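Local atomic coordinates of putative mandelate racemase (Bordetella bronchiseptica, PDB entry 3OZY), a protein that is of unknown function but, as a magnesium-binding enolase-superfamily member that binds m-xylarate, probably acts on sugar-acid-like carboxylates. Residues V102-M107 and N255-N260. Sequence-based numbering, arbitrary orientation.
Sequences VGIAAM and NLYTRN
I104 lies against the ring of Y257: its CB stands 3.7 Å from Y257 CD1, and its CG2 branch is 3.8 Å from the same CD1. The two side chains run past each other in opposite directions, the ring meeting the isoleucine obliquely and reaching on to the next residue of the helix, where Y257 CE1 comes 4.3 Å from A105 N. CB and CG2 of I104 thus face the tyrosine, and CG2 also borders the T258 methyl; chi1 (-56°), which sets CG1 beside the backbone N, and chi2 (-69°) together bring I104 CD1 to 4.1 Å from T258 CG2. The I104 and T258 side chains cross at about a right angle. The T258 hydroxyl lies 2.6 Å (OG1 to O) from the carbonyl of Y257 and 2.9 Å (OG1 to OD1) from the N260 side chain, two acceptors competing for one proton. No hydrogen bond joins 102-107 to 255-260; the contact is buried and apolar. The Y257 hydroxyl is hydrogen-bonded to that of Y56, a residue the A105 side chain also touches, while H99 of the second subunit packs on Y257. The contact joins the N-terminal capping domain to the barrel of the enolase fold: helix 102-122, packed on helices 58-73 and 81-97, meets the link from strand 249-252 to helix 258-267, just beyond the magnesium ligand E254, with helix 284-296 alongside.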
loop_
_atom_site.group_PDB
_atom_site.type_symbol
_atom_site.label_atom_id
_atom_site.label_comp_id
_atom_site.label_asym_id
_atom_site.label_seq_id
_atom_site.Cartn_x
_atom_site.Cartn_y
_atom_site.Cartn_z
ATOM N N VAL A 102 4.546 1.555 0.769
ATOM C CA VAL A 102 5.934 1.988 0.817
ATOM C C VAL A 102 6.440 2.468 -0.557
ATOM O O VAL A 102 7.350 3.295 -0.626
ATOM C CB VAL A 102 6.838 0.860 1.389
ATOM C CG1 VAL A 102 6.815 -0.374 0.489
ATOM C CG2 VAL A 102 8.253 1.353 1.632
ATOM N N GLY A 103 5.863 1.958 -1.648
ATOM C CA GLY A 103 6.232 2.447 -2.967
ATOM C C GLY A 103 5.828 3.900 -3.181
ATOM O O GLY A 103 6.513 4.654 -3.877
ATOM N N ILE A 104 4.704 4.296 -2.592
ATOM C CA ILE A 104 4.277 5.692 -2.651
ATOM C C ILE A 104 5.225 6.586 -1.836
ATOM O O ILE A 104 5.558 7.692 -2.266
ATOM C CB ILE A 104 2.807 5.856 -2.179
ATOM C CG1 ILE A 104 1.858 4.958 -3.001
ATOM C CG2 ILE A 104 2.385 7.324 -2.233
ATOM C CD1 ILE A 104 1.683 5.397 -4.470
ATOM N N ALA A 105 5.671 6.096 -0.677
ATOM C CA ALA A 105 6.686 6.818 0.088
ATOM C C ALA A 105 7.977 6.941 -0.727
ATOM O O ALA A 105 8.566 8.015 -0.812
ATOM C CB ALA A 105 6.941 6.134 1.435
ATOM N N ALA A 106 8.398 5.848 -1.355
ATOM C CA ALA A 106 9.571 5.881 -2.234
ATOM C C ALA A 106 9.438 6.947 -3.333
ATOM O O ALA A 106 10.358 7.739 -3.562
ATOM C CB ALA A 106 9.826 4.488 -2.841
ATOM N N MET A 107 8.282 6.981 -3.993
ATOM C CA MET A 107 8.010 7.994 -5.019
ATOM C C MET A 107 8.140 9.387 -4.438
ATOM O O MET A 107 8.566 10.331 -5.116
ATOM C CB MET A 107 6.574 7.883 -5.546
ATOM C CG MET A 107 6.306 6.785 -6.527
ATOM S SD MET A 107 4.650 6.996 -7.207
ATOM C CE MET A 107 4.844 8.498 -8.177
ATOM N N ASN A 255 -0.356 7.845 7.604
ATOM C CA ASN A 255 -0.397 6.478 7.101
ATOM C C ASN A 255 -1.435 6.255 6.002
ATOM O O ASN A 255 -1.744 5.119 5.652
ATOM C CB ASN A 255 -0.543 5.493 8.267
ATOM C CG ASN A 255 0.730 5.401 9.079
ATOM O OD1 ASN A 255 1.809 5.166 8.526
ATOM N ND2 ASN A 255 0.626 5.618 10.383
ATOM N N LEU A 256 -1.935 7.360 5.453
ATOM C CA LEU A 256 -2.822 7.357 4.289
ATOM C C LEU A 256 -2.046 7.898 3.105
ATOM O O LEU A 256 -1.211 8.784 3.255
ATOM C CB LEU A 256 -4.042 8.238 4.550
ATOM C CG LEU A 256 -4.965 7.758 5.659
ATOM C CD1 LEU A 256 -5.979 8.850 5.959
ATOM C CD2 LEU A 256 -5.657 6.471 5.245
ATOM N N TYR A 257 -2.319 7.358 1.922
ATOM C CA TYR A 257 -1.494 7.619 0.749
ATOM C C TYR A 257 -2.291 8.157 -0.430
ATOM O O TYR A 257 -3.342 7.610 -0.781
ATOM C CB TYR A 257 -0.774 6.332 0.332
ATOM C CG TYR A 257 0.225 5.869 1.367
ATOM C CD1 TYR A 257 1.555 6.282 1.309
ATOM C CD2 TYR A 257 -0.154 5.023 2.412
ATOM C CE1 TYR A 257 2.470 5.875 2.259
ATOM C CE2 TYR A 257 0.763 4.615 3.376
ATOM C CZ TYR A 257 2.075 5.043 3.287
ATOM O OH TYR A 257 3.017 4.660 4.222
ATOM N N THR A 258 -1.742 9.197 -1.059
ATOM C CA THR A 258 -2.311 9.884 -2.229
ATOM C C THR A 258 -3.572 10.662 -1.898
ATOM O O THR A 258 -4.219 10.451 -0.866
ATOM C CB THR A 258 -2.612 8.956 -3.449
ATOM O OG1 THR A 258 -3.881 8.307 -3.270
ATOM C CG2 THR A 258 -1.493 7.943 -3.690
ATOM N N ARG A 259 -3.936 11.549 -2.817
ATOM C CA ARG A 259 -5.155 12.322 -2.656
ATOM C C ARG A 259 -6.397 11.427 -2.622
ATOM O O ARG A 259 -7.442 11.840 -2.118
ATOM C CB ARG A 259 -5.285 13.345 -3.781
ATOM C CG ARG A 259 -5.651 12.754 -5.124
ATOM C CD ARG A 259 -5.491 13.807 -6.208
ATOM N NE ARG A 259 -4.081 14.057 -6.511
ATOM C CZ ARG A 259 -3.650 15.005 -7.339
ATOM N NH1 ARG A 259 -4.510 15.829 -7.926
ATOM N NH2 ARG A 259 -2.355 15.140 -7.567
ATOM N N ASN A 260 -6.288 10.210 -3.152
ATOM C CA ASN A 260 -7.440 9.309 -3.185
ATOM C C ASN A 260 -7.904 8.911 -1.789
ATOM O O ASN A 260 -9.103 8.803 -1.525
ATOM C CB ASN A 260 -7.106 8.058 -3.992
ATOM C CG ASN A 260 -6.625 8.384 -5.378
ATOM O OD1 ASN A 260 -5.470 8.121 -5.740
ATOM N ND2 ASN A 260 -7.500 8.979 -6.163
#